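Local coordinates for protein putative modulator of DNA gyrase (Bacteroides thetaiotaomicron, PDB 1VPB) that is of unestablished function but belongs to the U62 peptidase family and may act as a metallopeptidase, at residues Ala36-Leu41 and Ala173-Ser178; Arg291-Asp296 and Phe322-Leu327; Gly376-Asn381 and Gly392-Leu397. All coordinates share one frame; numbering follows the deposited sequence.

Contact 1 (Ala36-Leu41 and Ala173-Ser178); sequences AAKVLL and AYRLIS
The carbonyl oxygen of Val39 is held twice: Leu176 N donates a bond of 2.9 Å to it in the carbonyl plane, and Arg175 CA offers a CA-H...O contact. A face of the Arg175 guanidinium also lies over Val39 O, which sits 3.5 Å above the plane toward the rim, without a hydrogen bond. The setting is the antiparallel sheet in which strand 36-52 runs between strands 58-73 and 159-177. Arg175 folds across onto the facing strand because its chain bends at chi2 and chi3 (137° and -86°). This sets NH1 against Lys38 CB at 3.5 Å and NH2 beside Leu40 CB at 3.8 Å; NH1 is buried without a polar partner. On the same face Lys38 and Ile177 run side by side, and the lysine extends away to bond its NZ to Tyr72 OH. Val39, Leu41, Tyr174 and Leu176 occupy the other face; helix 16-31 lies against it, and Tyr174 OH bonds to Gln23 and Glu182. Where strand 159-177 ends, Ser178 finishes the ladder with its side chain. Its OG, in the crowded position between backbone N and carbonyl carbon (chi1 58°), accepts Ala37 N at 3.0 Å, while Ser178 N donates to Ala37 O nearly along the C=O axis.

Contact 2 (Arg291-Asp296 and Phe322-Leu327); sequences RLTLTD and FDKGVL
A two-residue beta hairpin joins strands 319-323 and 326-327, and strand 294-296 pairs with strand 319-323 on the side away from 326-327. Asp323 and Val326 bond to each other in both directions, closing a type I' turn with Lys324 and Gly325 at its corners. The turn is tied to 291-296 by its backbone N-H groups. Lys324 N donates to Thr293 OG1 at 3.0 Å, and Gly325 N, less straight at 141°, donates to Leu292 O at 3.0 Å. Thr293 OG1 lies anti to its own carbonyl carbon, which brings it to the turn. A water bound to this hydroxyl accepts a bond from Lys324 NZ, so the lysine is held at both its backbone and its tip. Its ammonium nevertheless sits 4.5 Å from Arg291 NH2, a like-charge approach that is probably eased by solvent and by the weak, long ion pair of Arg291 with Glu355.

Away from the turn, toward strand 294-296, the contact becomes apolar. Leu294 and Phe322 form an antiparallel hydrogen-bonded pair, both of its N-H groups meeting a carbonyl lone pair. The Phe322 ring is clamped between two leucines. Leu292 CD2 stands 3.7 Å from the ring centroid, nearly on the normal, in a CH-pi contact, while Leu327 CD1 lies over the opposite face nearer the rim. Leu294 CD2 meets the ring edge, and Met263 of helix 256-265 also touches Phe322. At Gly325 (phi 92°, psi -8°) a CB would jam against the preceding carbonyl oxygen. Lys324 is left-handed too, and two such corners, the second often glycine, are typical of the type I' turn in a two-residue hairpin.

Contact 3 (Gly376-Asn381 and Gly392-Leu397); sequences GFNGGN and GIEGFL
Tight and slack hydrogen bonding sit a few residues apart where strand 370-378 turns a corner into strand 380-382 and both pair with strand 388-399. The tight end is at Gly392. Its O receives Asn378 N at only 2.6 Å, with the donor 52° out of the carbonyl plane, and its N gives an almost straight bond of 2.8 Å to Gly379 O. One glycine thus bonds to the residue before the bend and to the bend residue itself. A CB on Gly392 would fall 2.2 Å from Asn378 O, a clash, so the close approach depends on the missing side chain.

Phe377 and Ile393 form the neighbouring non-hydrogen-bonded pair. The phenyl group crosses the isoleucine obliquely, CE1 lying 3.8 Å from Ile393 CG2 and CD1 3.6 Å from Gly392 O, and Arg258 adds a cation-pi contact. Ile393 carries CG1 in the crowded position between backbone N and carbonyl carbon, with chi2 near 98°, away from the staggered values; its carbonyl oxygen is buried without a partner. An alanine in place of Phe377 would remove the ring from Ile393 and Arg258 and would probably loosen the packing on that side of the strand pair.

The other end is slacker. Glu394 N bonds well to Gly376 O, but the return bond from Gly376 N to Glu394 O is weak at 3.4 Å. The Asn378 side chain lies on the solvent side, crossing Glu394 at about a right angle. The glutamate carboxylate is directed to Gln239, which bonds OE1, and has a long, weak ion pair with Lys236. Because the shortest bonds join backbone to backbone around glycines, the geometry of the corner probably depends little on side chains, the ring contact with Ile393 being an apolar addition.

The three contacts are all antiparallel strand pairings, but they sit in three different sheets and do not touch. Contact 1 lies about 43 Å centre to centre from contact 3, across the middle of the chain, and about 34 Å from contact 2; contacts 2 and 3 are about 25 Å apart. All are partly buried: contact 1 has no fully exposed touching residue, contacts 2 and 3 two each. Accordingly, contact 1 flanks a regular ladder with largely apolar side chains, contact 2 mixes charged, water-bridged and aromatic chemistry, and contact 3 is chiefly main-chain. Contacts 2 and 3 belong to the C-terminal metallopeptidase domain, whereas contact 1 joins the first and central domains.

Contact 1 (Ala36-Leu41 and Ala173-Ser178)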
# COMPACT_ATOMS: atom_id res chain seq x y z
N ALA A 36 -9.73 4.25 31.33
CA ALA A 36 -10.59 3.49 30.41
C ALA A 36 -9.69 2.82 29.38
O ALA A 36 -8.57 3.24 29.14
CB ALA A 36 -11.57 4.36 29.75
N ALA A 37 -10.19 1.74 28.79
CA ALA A 37 -9.44 1.04 27.74
C ALA A 37 -10.40 0.27 26.83
O ALA A 37 -11.51 -0.06 27.24
CB ALA A 37 -8.46 0.11 28.31
N LYS A 38 -9.90 -0.01 25.64
CA LYS A 38 -10.57 -0.93 24.67
C LYS A 38 -9.53 -1.97 24.36
O LYS A 38 -8.34 -1.65 24.20
CB LYS A 38 -11.00 -0.14 23.45
CG LYS A 38 -11.95 0.98 23.64
CD LYS A 38 -12.18 1.71 22.40
CE LYS A 38 -13.15 2.86 22.55
NZ LYS A 38 -13.01 3.76 21.33
N VAL A 39 -9.94 -3.25 24.23
CA VAL A 39 -9.05 -4.33 23.88
C VAL A 39 -9.71 -5.10 22.72
O VAL A 39 -10.89 -5.34 22.75
CB VAL A 39 -8.81 -5.29 25.08
CG1 VAL A 39 -7.99 -6.47 24.68
CG2 VAL A 39 -8.14 -4.52 26.27
N LEU A 40 -8.92 -5.37 21.73
CA LEU A 40 -9.27 -6.30 20.63
C LEU A 40 -8.31 -7.44 20.59
O LEU A 40 -7.11 -7.27 20.49
CB LEU A 40 -9.27 -5.55 19.34
CG LEU A 40 -9.30 -6.38 18.04
CD1 LEU A 40 -10.72 -6.85 17.90
CD2 LEU A 40 -8.83 -5.55 16.90
N LEU A 41 -8.84 -8.67 20.58
CA LEU A 41 -8.04 -9.82 20.30
C LEU A 41 -8.56 -10.37 18.96
O LEU A 41 -9.77 -10.50 18.78
CB LEU A 41 -8.25 -10.81 21.43
CG LEU A 41 -7.50 -12.14 21.31
CD1 LEU A 41 -6.09 -12.03 21.66
CD2 LEU A 41 -8.17 -13.10 22.27
N ALA A 173 -12.77 -11.93 15.85
CA ALA A 173 -12.49 -10.74 16.70
C ALA A 173 -13.26 -10.84 17.96
O ALA A 173 -14.45 -11.18 17.92
CB ALA A 173 -12.86 -9.48 16.00
N TYR A 174 -12.59 -10.54 19.08
CA TYR A 174 -13.21 -10.43 20.38
C TYR A 174 -12.88 -9.06 20.93
O TYR A 174 -11.68 -8.75 21.01
CB TYR A 174 -12.66 -11.51 21.29
CG TYR A 174 -13.19 -11.52 22.68
CD1 TYR A 174 -14.52 -11.85 22.97
CD2 TYR A 174 -12.36 -11.28 23.77
CE1 TYR A 174 -15.01 -11.88 24.28
CE2 TYR A 174 -12.82 -11.34 25.08
CZ TYR A 174 -14.16 -11.67 25.35
OH TYR A 174 -14.63 -11.72 26.67
N ARG A 175 -13.90 -8.35 21.36
CA ARG A 175 -13.77 -6.93 21.70
C ARG A 175 -14.25 -6.76 23.13
O ARG A 175 -15.24 -7.37 23.55
CB ARG A 175 -14.61 -6.14 20.70
CG ARG A 175 -14.82 -4.69 21.04
CD ARG A 175 -14.68 -3.69 19.86
NE ARG A 175 -13.29 -3.31 19.69
CZ ARG A 175 -12.55 -2.76 20.64
NH1 ARG A 175 -13.07 -2.45 21.80
NH2 ARG A 175 -11.28 -2.47 20.41
N LEU A 176 -13.52 -5.92 23.90
CA LEU A 176 -13.90 -5.53 25.22
C LEU A 176 -13.71 -4.02 25.36
O LEU A 176 -12.72 -3.48 24.83
CB LEU A 176 -12.96 -6.19 26.24
CG LEU A 176 -12.99 -7.70 26.39
CD1 LEU A 176 -11.87 -8.18 27.36
CD2 LEU A 176 -14.34 -8.16 26.83
N ILE A 177 -14.64 -3.36 26.02
CA ILE A 177 -14.55 -1.93 26.33
C ILE A 177 -14.84 -1.78 27.79
O ILE A 177 -15.78 -2.38 28.30
CB ILE A 177 -15.44 -1.08 25.45
CG1 ILE A 177 -15.20 -1.39 23.96
CG2 ILE A 177 -15.25 0.39 25.73
CD1 ILE A 177 -16.16 -0.60 23.06
N SER A 178 -14.03 -0.99 28.53
CA SER A 178 -14.11 -1.01 29.98
C SER A 178 -15.38 -0.48 30.67
O SER A 178 -15.49 -0.61 31.90
CB SER A 178 -12.90 -0.20 30.54
OG SER A 178 -12.87 1.10 30.06

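Contact 2 (Arg291-Asp296 and Phe322-Leu327)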
# COMPACT_ATOMS: atom_id res chain seq x y z
N ARG A 291 -34.44 9.56 -8.02
CA ARG A 291 -34.08 8.15 -8.28
C ARG A 291 -33.01 7.63 -7.36
O ARG A 291 -32.71 6.44 -7.43
CB ARG A 291 -33.66 7.96 -9.75
CG ARG A 291 -34.69 8.33 -10.78
CD ARG A 291 -35.73 7.30 -11.13
NE ARG A 291 -36.43 6.77 -9.97
CZ ARG A 291 -37.41 7.36 -9.28
NH1 ARG A 291 -37.85 8.57 -9.57
NH2 ARG A 291 -37.95 6.70 -8.24
N LEU A 292 -32.40 8.48 -6.53
CA LEU A 292 -31.37 8.05 -5.58
C LEU A 292 -31.97 7.79 -4.21
O LEU A 292 -32.20 8.69 -3.43
CB LEU A 292 -30.25 9.08 -5.43
CG LEU A 292 -29.11 8.78 -4.44
CD1 LEU A 292 -28.49 7.44 -4.80
CD2 LEU A 292 -28.05 9.88 -4.42
N THR A 293 -32.19 6.52 -3.95
CA THR A 293 -32.52 6.02 -2.64
C THR A 293 -31.50 4.98 -2.24
O THR A 293 -31.22 4.01 -2.97
CB THR A 293 -33.97 5.46 -2.67
OG1 THR A 293 -34.88 6.53 -2.89
CG2 THR A 293 -34.36 4.89 -1.32
N LEU A 294 -30.95 5.19 -1.06
CA LEU A 294 -29.80 4.46 -0.59
C LEU A 294 -29.97 4.25 0.90
O LEU A 294 -30.20 5.19 1.63
CB LEU A 294 -28.54 5.26 -0.84
CG LEU A 294 -27.22 4.52 -0.58
CD1 LEU A 294 -26.90 3.39 -1.57
CD2 LEU A 294 -26.07 5.53 -0.57
N THR A 295 -29.87 2.99 1.33
CA THR A 295 -29.96 2.68 2.76
C THR A 295 -28.71 1.94 3.19
O THR A 295 -28.03 1.26 2.39
CB THR A 295 -31.20 1.84 3.10
OG1 THR A 295 -31.18 0.68 2.29
CG2 THR A 295 -32.47 2.54 2.73
N ASP A 296 -28.45 2.02 4.49
CA ASP A 296 -27.44 1.19 5.14
C ASP A 296 -28.19 0.05 5.83
O ASP A 296 -29.11 0.30 6.60
CB ASP A 296 -26.68 2.05 6.19
CG ASP A 296 -25.49 1.37 6.80
OD1 ASP A 296 -24.95 0.36 6.27
OD2 ASP A 296 -25.05 1.85 7.86
N PHE A 322 -29.94 8.26 1.60
CA PHE A 322 -30.73 9.14 0.73
C PHE A 322 -32.13 8.54 0.56
O PHE A 322 -32.26 7.33 0.32
CB PHE A 322 -30.10 9.22 -0.66
CG PHE A 322 -28.85 10.01 -0.72
CD1 PHE A 322 -28.92 11.38 -0.86
CD2 PHE A 322 -27.61 9.39 -0.70
CE1 PHE A 322 -27.76 12.14 -0.95
CE2 PHE A 322 -26.45 10.14 -0.73
CZ PHE A 322 -26.54 11.52 -0.86
N ASP A 323 -33.12 9.41 0.68
CA ASP A 323 -34.52 9.06 0.39
C ASP A 323 -34.99 9.97 -0.74
O ASP A 323 -35.24 11.17 -0.54
CB ASP A 323 -35.31 9.24 1.67
CG ASP A 323 -36.77 8.92 1.52
OD1 ASP A 323 -37.20 8.39 0.48
OD2 ASP A 323 -37.57 9.19 2.43
N LYS A 324 -35.04 9.41 -1.94
CA LYS A 324 -35.44 10.11 -3.12
C LYS A 324 -34.69 11.44 -3.21
O LYS A 324 -35.28 12.50 -3.44
CB LYS A 324 -36.98 10.33 -3.12
CG LYS A 324 -37.76 9.01 -3.32
CD LYS A 324 -39.28 9.25 -3.30
CE LYS A 324 -40.03 7.95 -3.09
NZ LYS A 324 -39.71 6.90 -4.12
N GLY A 325 -33.38 11.37 -3.00
CA GLY A 325 -32.50 12.51 -3.20
C GLY A 325 -32.24 13.39 -2.00
O GLY A 325 -31.40 14.28 -2.05
N VAL A 326 -32.97 13.13 -0.92
CA VAL A 326 -32.80 13.89 0.32
C VAL A 326 -31.74 13.15 1.13
O VAL A 326 -31.87 11.95 1.40
CB VAL A 326 -34.09 13.98 1.10
CG1 VAL A 326 -33.84 14.63 2.48
CG2 VAL A 326 -35.11 14.75 0.29
N LEU A 327 -30.70 13.86 1.52
CA LEU A 327 -29.67 13.28 2.39
C LEU A 327 -30.15 13.19 3.83
O LEU A 327 -30.60 14.22 4.41
CB LEU A 327 -28.42 14.16 2.35
CG LEU A 327 -27.27 13.72 3.24
CD1 LEU A 327 -26.80 12.31 2.85
CD2 LEU A 327 -26.17 14.75 3.11
O HOH W 1 -37.60 5.42 -2.92

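Contact 3 (Gly376-Asn381 and Gly392-Leu397)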
# COMPACT_ATOMS: atom_id res chain seq x y z
N GLY A 376 -14.99 1.09 -17.18
CA GLY A 376 -13.83 1.19 -16.33
C GLY A 376 -13.36 2.62 -16.17
O GLY A 376 -13.64 3.47 -17.01
N PHE A 377 -12.68 2.87 -15.07
CA PHE A 377 -12.18 4.20 -14.72
C PHE A 377 -10.67 4.16 -14.70
O PHE A 377 -10.11 3.23 -14.13
CB PHE A 377 -12.69 4.60 -13.34
CG PHE A 377 -14.11 5.00 -13.33
CD1 PHE A 377 -14.48 6.26 -13.82
CD2 PHE A 377 -15.09 4.16 -12.83
CE1 PHE A 377 -15.79 6.63 -13.83
CE2 PHE A 377 -16.40 4.54 -12.83
CZ PHE A 377 -16.76 5.78 -13.33
N ASN A 378 -10.03 5.17 -15.29
CA ASN A 378 -8.57 5.24 -15.43
C ASN A 378 -8.00 6.54 -14.88
O ASN A 378 -7.70 7.47 -15.65
CB ASN A 378 -8.15 5.13 -16.90
CG ASN A 378 -8.82 3.99 -17.63
OD1 ASN A 378 -9.18 2.97 -17.02
ND2 ASN A 378 -9.00 4.14 -18.95
N GLY A 379 -7.81 6.61 -13.57
CA GLY A 379 -7.16 7.77 -12.97
C GLY A 379 -8.11 8.94 -12.87
O GLY A 379 -9.21 8.91 -13.43
N GLY A 380 -7.68 9.99 -12.17
CA GLY A 380 -8.52 11.14 -11.88
C GLY A 380 -8.75 11.29 -10.40
O GLY A 380 -8.21 10.52 -9.60
N ASN A 381 -9.53 12.28 -9.99
CA ASN A 381 -9.90 12.41 -8.57
C ASN A 381 -11.07 13.36 -8.47
O ASN A 381 -11.53 13.91 -9.49
CB ASN A 381 -8.72 12.92 -7.71
CG ASN A 381 -8.80 12.49 -6.22
OD1 ASN A 381 -9.85 12.09 -5.69
ND2 ASN A 381 -7.66 12.59 -5.55
N GLY A 392 -10.78 9.42 -15.67
CA GLY A 392 -10.58 8.80 -16.96
C GLY A 392 -11.55 7.65 -17.12
O GLY A 392 -11.78 6.89 -16.18
N ILE A 393 -12.08 7.51 -18.33
CA ILE A 393 -13.01 6.43 -18.64
C ILE A 393 -12.64 5.66 -19.91
O ILE A 393 -11.96 6.14 -20.81
CB ILE A 393 -14.47 6.97 -18.73
CG1 ILE A 393 -14.65 7.90 -19.93
CG2 ILE A 393 -14.86 7.64 -17.41
CD1 ILE A 393 -15.26 7.21 -21.19
N GLU A 394 -13.11 4.43 -19.93
CA GLU A 394 -13.19 3.63 -21.11
C GLU A 394 -14.53 2.90 -21.17
O GLU A 394 -15.22 2.74 -20.15
CB GLU A 394 -12.01 2.65 -21.12
CG GLU A 394 -12.07 1.56 -20.07
CD GLU A 394 -10.94 0.54 -20.27
OE1 GLU A 394 -11.06 -0.36 -21.14
OE2 GLU A 394 -9.94 0.67 -19.56
N GLY A 395 -14.87 2.40 -22.35
CA GLY A 395 -16.14 1.72 -22.54
C GLY A 395 -16.57 1.68 -24.00
O GLY A 395 -15.80 1.31 -24.90
N PHE A 396 -17.83 2.05 -24.23
CA PHE A 396 -18.40 2.04 -25.55
C PHE A 396 -19.31 3.22 -25.78
O PHE A 396 -20.05 3.65 -24.87
CB PHE A 396 -19.22 0.78 -25.75
CG PHE A 396 -18.38 -0.42 -25.97
CD1 PHE A 396 -17.94 -1.16 -24.89
CD2 PHE A 396 -17.99 -0.78 -27.26
CE1 PHE A 396 -17.13 -2.26 -25.07
CE2 PHE A 396 -17.19 -1.89 -27.45
CZ PHE A 396 -16.76 -2.63 -26.34
N LEU A 397 -19.28 3.71 -27.01
CA LEU A 397 -20.31 4.63 -27.47
C LEU A 397 -21.63 3.86 -27.56
O LEU A 397 -21.64 2.66 -27.90
CB LEU A 397 -19.88 5.20 -28.82
CG LEU A 397 -20.65 6.34 -29.46
CD1 LEU A 397 -20.75 7.52 -28.49
CD2 LEU A 397 -19.98 6.74 -30.78